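Local coordinates for ribonucleoside-diphosphate reductase, alpha chain (Actinobacillus ureae ATCC 25976, PDB 6DQX), which probably reduces ribonucleoside diphosphates to deoxyribonucleotides as the catalytic alpha subunit of a class Id ribonucleotide reductase, at residues Q180-E188 with M208-W218; T26-N34 with Y77-F85. All blocks are in the same frame, centred on the assembly; numbering follows the deposited sequence.

Interaction 1: Q180-E188 with M208-W218. With EDO (1,2-ethanediol), chain G.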
# COMPACT_ATOMS: atom_id res chain seq x y z
N GLN A 180 10.45 -3.96 -8.71
CA GLN A 180 10.58 -5.42 -8.71
C GLN A 180 10.58 -5.98 -7.29
O GLN A 180 11.36 -5.55 -6.41
CB GLN A 180 11.84 -5.83 -9.44
CG GLN A 180 11.66 -5.91 -10.95
CD GLN A 180 12.93 -6.33 -11.64
OE1 GLN A 180 13.99 -5.74 -11.42
NE2 GLN A 180 12.84 -7.34 -12.49
N PHE A 181 9.73 -6.97 -7.08
CA PHE A 181 9.48 -7.54 -5.77
C PHE A 181 9.27 -9.04 -5.87
O PHE A 181 8.63 -9.54 -6.82
CB PHE A 181 8.23 -6.87 -5.16
CG PHE A 181 7.86 -7.40 -3.80
CD1 PHE A 181 8.52 -6.95 -2.66
CD2 PHE A 181 6.84 -8.29 -3.65
CE1 PHE A 181 8.16 -7.41 -1.40
CE2 PHE A 181 6.49 -8.78 -2.42
CZ PHE A 181 7.15 -8.34 -1.28
N ALA A 182 9.81 -9.77 -4.90
CA ALA A 182 9.57 -11.19 -4.77
C ALA A 182 9.07 -11.54 -3.40
O ALA A 182 9.68 -11.17 -2.38
CB ALA A 182 10.85 -11.99 -5.06
N GLY A 183 7.96 -12.25 -3.36
CA GLY A 183 7.41 -12.75 -2.11
C GLY A 183 7.73 -14.22 -1.92
O GLY A 183 7.67 -14.97 -2.88
N TYR A 184 8.05 -14.62 -0.70
CA TYR A 184 8.31 -16.03 -0.37
C TYR A 184 7.27 -16.63 0.57
O TYR A 184 6.93 -16.03 1.60
CB TYR A 184 9.70 -16.15 0.26
CG TYR A 184 10.83 -16.00 -0.74
CD1 TYR A 184 11.23 -14.75 -1.19
CD2 TYR A 184 11.51 -17.11 -1.21
CE1 TYR A 184 12.28 -14.61 -2.09
CE2 TYR A 184 12.56 -16.98 -2.11
CZ TYR A 184 12.94 -15.74 -2.53
OH TYR A 184 13.98 -15.62 -3.41
N ILE A 185 6.82 -17.84 0.25
CA ILE A 185 5.81 -18.58 1.01
C ILE A 185 6.28 -20.03 1.20
O ILE A 185 6.88 -20.61 0.28
CB ILE A 185 4.44 -18.48 0.26
CG1 ILE A 185 3.27 -18.94 1.13
CG2 ILE A 185 4.45 -19.22 -1.07
CD1 ILE A 185 2.93 -17.96 2.23
N ASP A 186 6.02 -20.62 2.36
CA ASP A 186 6.41 -22.02 2.61
C ASP A 186 5.46 -22.96 1.86
O ASP A 186 4.25 -22.67 1.75
CB ASP A 186 6.42 -22.31 4.07
CG ASP A 186 7.33 -21.35 4.84
OD1 ASP A 186 8.55 -21.63 5.00
OD2 ASP A 186 6.81 -20.29 5.23
N ILE A 187 6.00 -24.06 1.34
CA ILE A 187 5.18 -25.04 0.57
C ILE A 187 4.10 -25.69 1.45
O ILE A 187 3.08 -26.14 0.92
CB ILE A 187 6.06 -26.12 -0.12
CG1 ILE A 187 5.27 -26.81 -1.25
CG2 ILE A 187 6.66 -27.07 0.90
CD1 ILE A 187 6.13 -27.61 -2.21
N GLU A 188 4.33 -25.71 2.78
CA GLU A 188 3.38 -26.28 3.76
C GLU A 188 2.32 -25.28 4.25
O GLU A 188 1.48 -25.64 5.05
CB GLU A 188 4.07 -26.95 4.94
CG GLU A 188 4.74 -26.03 5.97
CD GLU A 188 6.18 -25.65 5.62
OE1 GLU A 188 6.57 -25.76 4.44
OE2 GLU A 188 6.91 -25.19 6.53
N MET A 208 4.61 -9.01 -9.46
CA MET A 208 5.58 -9.49 -8.50
C MET A 208 5.95 -10.93 -8.81
O MET A 208 5.16 -11.70 -9.41
CB MET A 208 5.09 -9.34 -7.06
CG MET A 208 3.90 -10.18 -6.67
SD MET A 208 3.57 -10.06 -4.91
CE MET A 208 4.41 -11.49 -4.28
N TYR A 209 7.17 -11.28 -8.44
CA TYR A 209 7.62 -12.68 -8.51
C TYR A 209 7.40 -13.36 -7.17
O TYR A 209 7.05 -12.72 -6.17
CB TYR A 209 9.11 -12.73 -8.87
CG TYR A 209 9.41 -12.04 -10.16
CD1 TYR A 209 8.92 -12.53 -11.37
CD2 TYR A 209 10.20 -10.88 -10.19
CE1 TYR A 209 9.19 -11.90 -12.57
CE2 TYR A 209 10.48 -10.23 -11.39
CZ TYR A 209 9.97 -10.74 -12.57
OH TYR A 209 10.24 -10.09 -13.76
N TYR A 210 7.57 -14.68 -7.15
CA TYR A 210 7.54 -15.42 -5.91
C TYR A 210 8.43 -16.63 -5.89
O TYR A 210 8.82 -17.16 -6.94
CB TYR A 210 6.11 -15.81 -5.45
CG TYR A 210 5.45 -16.95 -6.23
CD1 TYR A 210 5.19 -16.84 -7.59
CD2 TYR A 210 5.11 -18.13 -5.60
CE1 TYR A 210 4.60 -17.88 -8.30
CE2 TYR A 210 4.52 -19.17 -6.28
CZ TYR A 210 4.26 -19.03 -7.63
OH TYR A 210 3.70 -20.09 -8.26
N GLY A 211 8.75 -17.03 -4.66
CA GLY A 211 9.49 -18.21 -4.35
C GLY A 211 8.77 -19.05 -3.33
O GLY A 211 7.99 -18.53 -2.51
N VAL A 212 9.04 -20.34 -3.37
CA VAL A 212 8.45 -21.30 -2.46
C VAL A 212 9.53 -21.93 -1.59
O VAL A 212 10.55 -22.45 -2.10
CB VAL A 212 7.65 -22.36 -3.22
CG1 VAL A 212 7.17 -23.44 -2.25
CG2 VAL A 212 6.46 -21.70 -3.92
N CYS A 213 9.32 -21.87 -0.29
CA CYS A 213 10.26 -22.44 0.67
C CYS A 213 9.93 -23.89 0.96
O CYS A 213 8.86 -24.21 1.48
CB CYS A 213 10.31 -21.60 1.95
SG CYS A 213 10.28 -19.83 1.64
N VAL A 214 10.86 -24.78 0.63
CA VAL A 214 10.63 -26.22 0.64
C VAL A 214 11.63 -26.91 1.55
O VAL A 214 12.85 -26.83 1.30
CB VAL A 214 10.83 -26.80 -0.79
CG1 VAL A 214 10.55 -28.31 -0.79
CG2 VAL A 214 9.95 -26.08 -1.79
N GLY A 215 11.12 -27.56 2.60
CA GLY A 215 11.92 -28.23 3.61
C GLY A 215 12.33 -29.65 3.24
O GLY A 215 11.72 -30.29 2.38
N HIS A 216 13.36 -30.14 3.93
CA HIS A 216 13.87 -31.49 3.73
C HIS A 216 12.81 -32.55 4.08
O HIS A 216 12.49 -33.39 3.25
CB HIS A 216 15.13 -31.70 4.59
CG HIS A 216 15.69 -33.09 4.53
ND1 HIS A 216 16.39 -33.57 3.45
CD2 HIS A 216 15.65 -34.10 5.44
CE1 HIS A 216 16.76 -34.82 3.69
NE2 HIS A 216 16.32 -35.17 4.88
N ASP A 217 12.24 -32.45 5.28
CA ASP A 217 11.25 -33.45 5.75
C ASP A 217 10.01 -33.50 4.84
O ASP A 217 9.51 -34.58 4.56
CB ASP A 217 10.85 -33.20 7.21
CG ASP A 217 11.97 -33.46 8.18
OD1 ASP A 217 12.92 -34.21 7.85
OD2 ASP A 217 11.91 -32.94 9.32
N TRP A 218 9.55 -32.33 4.38
CA TRP A 218 8.44 -32.25 3.42
C TRP A 218 8.76 -33.03 2.14
O TRP A 218 7.94 -33.84 1.67
CB TRP A 218 8.09 -30.78 3.09
CG TRP A 218 6.78 -30.64 2.36
CD1 TRP A 218 5.58 -30.37 2.92
CD2 TRP A 218 6.55 -30.78 0.96
NE1 TRP A 218 4.60 -30.33 1.96
CE2 TRP A 218 5.17 -30.59 0.74
CE3 TRP A 218 7.37 -31.07 -0.14
CZ2 TRP A 218 4.60 -30.66 -0.53
CZ3 TRP A 218 6.80 -31.15 -1.40
CH2 TRP A 218 5.42 -30.93 -1.59
C1 EDO G . 1.24 -29.93 2.59
O1 EDO G . 2.06 -30.21 3.73
C2 EDO G . 1.39 -28.44 2.32
O2 EDO G . 0.57 -27.77 1.35
O HOH W 1 8.60 -27.53 3.93
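Ile187 lies over one face of the Trp218 indole: its CG2 sits 3.7 Å from the centroid of the five-membered ring, nearly on the ring normal, while CD1 reaches the six-membered ring, 3.5 Å from Trp218 CH2. With CG1 anti to the backbone N (chi1 -161°) and the chain extended beyond it, both branches can rest on the same ring. Val212 CG1 supports the isoleucine from the strand, 3.6 Å from Ile187 CB, and Leu232 and Leu236 of helix 227-243 pack on it too. At the indole edge a 1,2-ethanediol, probably from the crystallisation liquor, accepts a weak bond from Trp218 NE1 through O1 and donates a hydrogen bond from O2 to Ile187 O.

At the other end, Met208 runs beside Phe181, its SD at the ring edge and its CE 3.7 Å from Gly183 N. Tyr184 lays a ring face over Gly211 N, with Cys213 SG at the ring edge. Six backbone hydrogen bonds join the two segments, from Tyr209 N to Phe181 O (2.8 Å) through Ile187 N to Cys213 O (2.9 Å), the last of them just past the end of strand 181-186. Asp186, near a bound magnesium ion, is held by Lys251 and Tyr137, and Lys251 also pairs with Glu188. Strands 181-186 and 209-213 are parallel neighbours joined through helix 192-195, a beta-alpha-beta unit of the ribonucleotide reductase barrel domain.

Interaction 2: T26-N34 with Y77-F85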
# COMPACT_ATOMS: atom_id res chain seq x y z
N THR A 26 50.47 -6.53 -22.42
CA THR A 26 49.85 -6.53 -23.78
C THR A 26 48.44 -5.90 -23.82
O THR A 26 48.20 -5.01 -24.63
CB THR A 26 49.84 -7.95 -24.41
OG1 THR A 26 49.25 -7.89 -25.72
CG2 THR A 26 49.07 -8.99 -23.54
N ARG A 27 47.53 -6.35 -22.96
CA ARG A 27 46.16 -5.82 -22.93
C ARG A 27 46.20 -4.38 -22.41
O ARG A 27 46.76 -4.14 -21.33
CB ARG A 27 45.27 -6.69 -22.02
CG ARG A 27 43.84 -6.24 -21.91
CD ARG A 27 42.98 -7.22 -21.12
NE ARG A 27 43.23 -7.16 -19.68
CZ ARG A 27 43.98 -8.00 -18.96
NH1 ARG A 27 44.08 -7.82 -17.65
NH2 ARG A 27 44.65 -9.00 -19.52
N PRO A 28 45.65 -3.41 -23.17
CA PRO A 28 45.67 -2.04 -22.65
C PRO A 28 44.77 -1.87 -21.43
O PRO A 28 43.77 -2.60 -21.30
CB PRO A 28 45.07 -1.21 -23.79
CG PRO A 28 44.86 -2.13 -24.93
CD PRO A 28 44.90 -3.53 -24.43
N ASP A 29 45.13 -0.91 -20.59
CA ASP A 29 44.25 -0.45 -19.51
C ASP A 29 42.90 -0.05 -20.10
O ASP A 29 42.83 0.63 -21.15
CB ASP A 29 44.83 0.76 -18.75
CG ASP A 29 45.89 0.40 -17.74
OD1 ASP A 29 46.21 -0.79 -17.55
OD2 ASP A 29 46.39 1.33 -17.08
N PHE A 30 41.83 -0.47 -19.42
CA PHE A 30 40.45 -0.16 -19.79
C PHE A 30 40.04 -0.66 -21.16
O PHE A 30 39.14 -0.11 -21.78
CB PHE A 30 40.14 1.33 -19.60
CG PHE A 30 40.28 1.78 -18.18
CD1 PHE A 30 39.30 1.44 -17.23
CD2 PHE A 30 41.40 2.49 -17.78
CE1 PHE A 30 39.45 1.82 -15.90
CE2 PHE A 30 41.55 2.87 -16.45
CZ PHE A 30 40.58 2.54 -15.52
N GLU A 31 40.62 -1.78 -21.59
CA GLU A 31 40.19 -2.38 -22.85
C GLU A 31 38.70 -2.69 -22.83
O GLU A 31 38.01 -2.52 -23.85
CB GLU A 31 40.98 -3.64 -23.18
CG GLU A 31 40.63 -4.24 -24.54
CD GLU A 31 41.38 -5.51 -24.82
OE1 GLU A 31 42.39 -5.45 -25.53
OE2 GLU A 31 40.94 -6.57 -24.33
N TRP A 32 38.22 -3.15 -21.68
CA TRP A 32 36.80 -3.43 -21.45
C TRP A 32 35.85 -2.26 -21.67
O TRP A 32 34.71 -2.46 -22.06
CB TRP A 32 36.59 -3.98 -20.02
CG TRP A 32 36.89 -3.03 -18.88
CD1 TRP A 32 38.06 -2.92 -18.21
CD2 TRP A 32 35.98 -2.13 -18.24
NE1 TRP A 32 37.96 -2.01 -17.21
CE2 TRP A 32 36.69 -1.51 -17.20
CE3 TRP A 32 34.64 -1.80 -18.43
CZ2 TRP A 32 36.11 -0.56 -16.36
CZ3 TRP A 32 34.06 -0.85 -17.62
CH2 TRP A 32 34.80 -0.23 -16.58
N LEU A 33 36.34 -1.06 -21.40
CA LEU A 33 35.57 0.17 -21.54
C LEU A 33 35.64 0.63 -22.99
O LEU A 33 36.29 1.62 -23.32
CB LEU A 33 36.14 1.21 -20.57
CG LEU A 33 35.39 2.52 -20.37
CD1 LEU A 33 33.94 2.26 -20.00
CD2 LEU A 33 36.08 3.31 -19.25
N ASN A 34 34.98 -0.13 -23.85
CA ASN A 34 34.92 0.17 -25.28
C ASN A 34 33.70 1.05 -25.53
O ASN A 34 33.01 1.46 -24.58
CB ASN A 34 34.91 -1.12 -26.10
CG ASN A 34 33.65 -1.94 -25.93
OD1 ASN A 34 32.72 -1.58 -25.22
ND2 ASN A 34 33.63 -3.07 -26.62
N TYR A 77 41.94 1.62 -8.61
CA TYR A 77 41.92 2.09 -10.00
C TYR A 77 42.68 1.13 -10.93
O TYR A 77 42.17 0.78 -12.01
CB TYR A 77 42.49 3.51 -10.09
CG TYR A 77 42.30 4.18 -11.44
CD1 TYR A 77 41.09 4.82 -11.75
CD2 TYR A 77 43.31 4.18 -12.39
CE1 TYR A 77 40.92 5.44 -12.98
CE2 TYR A 77 43.14 4.80 -13.63
CZ TYR A 77 41.93 5.43 -13.91
OH TYR A 77 41.75 6.05 -15.12
N HIS A 78 43.84 0.65 -10.48
CA HIS A 78 44.63 -0.31 -11.25
C HIS A 78 43.86 -1.57 -11.55
O HIS A 78 43.79 -2.03 -12.70
CB HIS A 78 45.97 -0.66 -10.56
CG HIS A 78 46.74 -1.72 -11.28
ND1 HIS A 78 47.30 -1.53 -12.52
CD2 HIS A 78 47.02 -3.01 -10.94
CE1 HIS A 78 47.89 -2.65 -12.92
NE2 HIS A 78 47.73 -3.56 -11.98
N TYR A 79 43.24 -2.14 -10.52
CA TYR A 79 42.46 -3.34 -10.74
C TYR A 79 41.25 -3.12 -11.65
O TYR A 79 40.96 -3.98 -12.52
CB TYR A 79 42.08 -3.98 -9.41
CG TYR A 79 43.27 -4.48 -8.60
CD1 TYR A 79 44.37 -5.12 -9.22
CD2 TYR A 79 43.29 -4.36 -7.22
CE1 TYR A 79 45.44 -5.60 -8.47
CE2 TYR A 79 44.35 -4.83 -6.47
CZ TYR A 79 45.42 -5.45 -7.09
OH TYR A 79 46.46 -5.92 -6.32
N MET A 80 40.59 -1.96 -11.52
CA MET A 80 39.57 -1.58 -12.49
C MET A 80 40.13 -1.55 -13.90
O MET A 80 39.52 -2.08 -14.86
CB MET A 80 38.92 -0.22 -12.14
CG MET A 80 38.04 -0.24 -10.90
SD MET A 80 36.48 -1.11 -11.13
CE MET A 80 35.60 0.09 -12.12
N ALA A 81 41.28 -0.88 -14.04
CA ALA A 81 41.99 -0.75 -15.34
C ALA A 81 42.31 -2.09 -16.00
O ALA A 81 42.17 -2.24 -17.21
CB ALA A 81 43.26 0.09 -15.17
N ARG A 82 42.68 -3.10 -15.20
CA ARG A 82 42.99 -4.42 -15.73
C ARG A 82 41.77 -5.29 -16.03
O ARG A 82 41.94 -6.38 -16.59
CB ARG A 82 43.94 -5.17 -14.78
CG ARG A 82 45.27 -4.47 -14.49
CD ARG A 82 45.93 -3.85 -15.72
NE ARG A 82 46.31 -4.86 -16.68
CZ ARG A 82 46.46 -4.70 -17.99
NH1 ARG A 82 46.23 -3.51 -18.58
NH2 ARG A 82 46.81 -5.74 -18.73
N GLY A 83 40.56 -4.83 -15.67
CA GLY A 83 39.34 -5.57 -15.97
C GLY A 83 39.03 -6.65 -14.93
O GLY A 83 38.29 -7.59 -15.23
N TYR A 84 39.56 -6.52 -13.71
CA TYR A 84 39.37 -7.54 -12.67
C TYR A 84 38.06 -7.41 -11.91
O TYR A 84 37.66 -8.40 -11.29
CB TYR A 84 40.49 -7.49 -11.63
CG TYR A 84 41.89 -7.72 -12.15
CD1 TYR A 84 42.14 -8.29 -13.40
CD2 TYR A 84 42.98 -7.41 -11.36
CE1 TYR A 84 43.42 -8.51 -13.85
CE2 TYR A 84 44.28 -7.64 -11.80
CZ TYR A 84 44.49 -8.19 -13.04
OH TYR A 84 45.79 -8.41 -13.47
N PHE A 85 37.47 -6.21 -11.89
CA PHE A 85 36.29 -5.84 -11.06
C PHE A 85 35.11 -5.43 -11.88
O PHE A 85 35.24 -4.58 -12.76
CB PHE A 85 36.55 -4.58 -10.21
CG PHE A 85 37.56 -4.72 -9.13
CD1 PHE A 85 38.01 -5.96 -8.69
CD2 PHE A 85 38.03 -3.58 -8.49
CE1 PHE A 85 38.95 -6.04 -7.70
CE2 PHE A 85 38.96 -3.66 -7.48
CZ PHE A 85 39.43 -4.90 -7.08
O HOH W 2 42.61 -4.20 -19.20
O HOH W 3 47.10 0.69 -14.42
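Arg82 turns the end of its guanidinium on Arg27 O, giving it two hydrogen bonds, from NH1 at 2.9 Å and NH2 at 3.1 Å; the oxygen lies in the guanidinium plane, and both donors come from one face of the carbonyl. NH1 also makes a salt bridge to Asp29 OD1 (2.9 Å), which offers its anti lone pair. Bends at chi2 and chi3 fold the Arg82 chain back to bring these nitrogens there. Arg27 returns the grip: its NH1 donates to Arg82 O (2.8 Å), and its guanidinium stacks on that of Arg82, planes 28° apart. The like charges are probably eased by Asp29 and by Glu302, which pairs with Arg27 NH2.

Ala81 O takes a nearly straight bond from Phe30 N (2.9 Å, 173°) and another from a water shared with Arg27 NE and Pro28 O. Met80 O accepts Trp32 NE1 (2.8 Å) and Gly83 N from opposite faces of its plane, the latter within the Schellman motif that ends the helix. A second water links Asp29 OD2 with His78 ND1. Ala81 CA sits over the Phe30 face, and the Phe30 edge meets the Tyr77 face. Thus the loop before helix 35-44 packs against the C-terminal end of helix 72-82, with Phe30 also touching helix 52-67 and Gly83 and Tyr84 leading toward strand 85-87.

From the first modelled residue, Thr26, the chain enters interaction 2 at once, passes through helices 35-44 and 52-67, and closes that loop at the end of helix 72-82, with 42 residues between the segments. It then runs on through strands 85-87, 105-109 and 134-137 of the mixed sheet, with helices between them, before interaction 1 opens at Gln180 and closes at 208-218, a shorter loop of 19 residues. The loops follow in series and neither nest nor cross. Their centres lie 40 Å apart on opposite sides of the chain's centre: interaction 2 fastens the N-terminal segment to the helical region, interaction 1 joins adjacent parallel strands of the barrel domain.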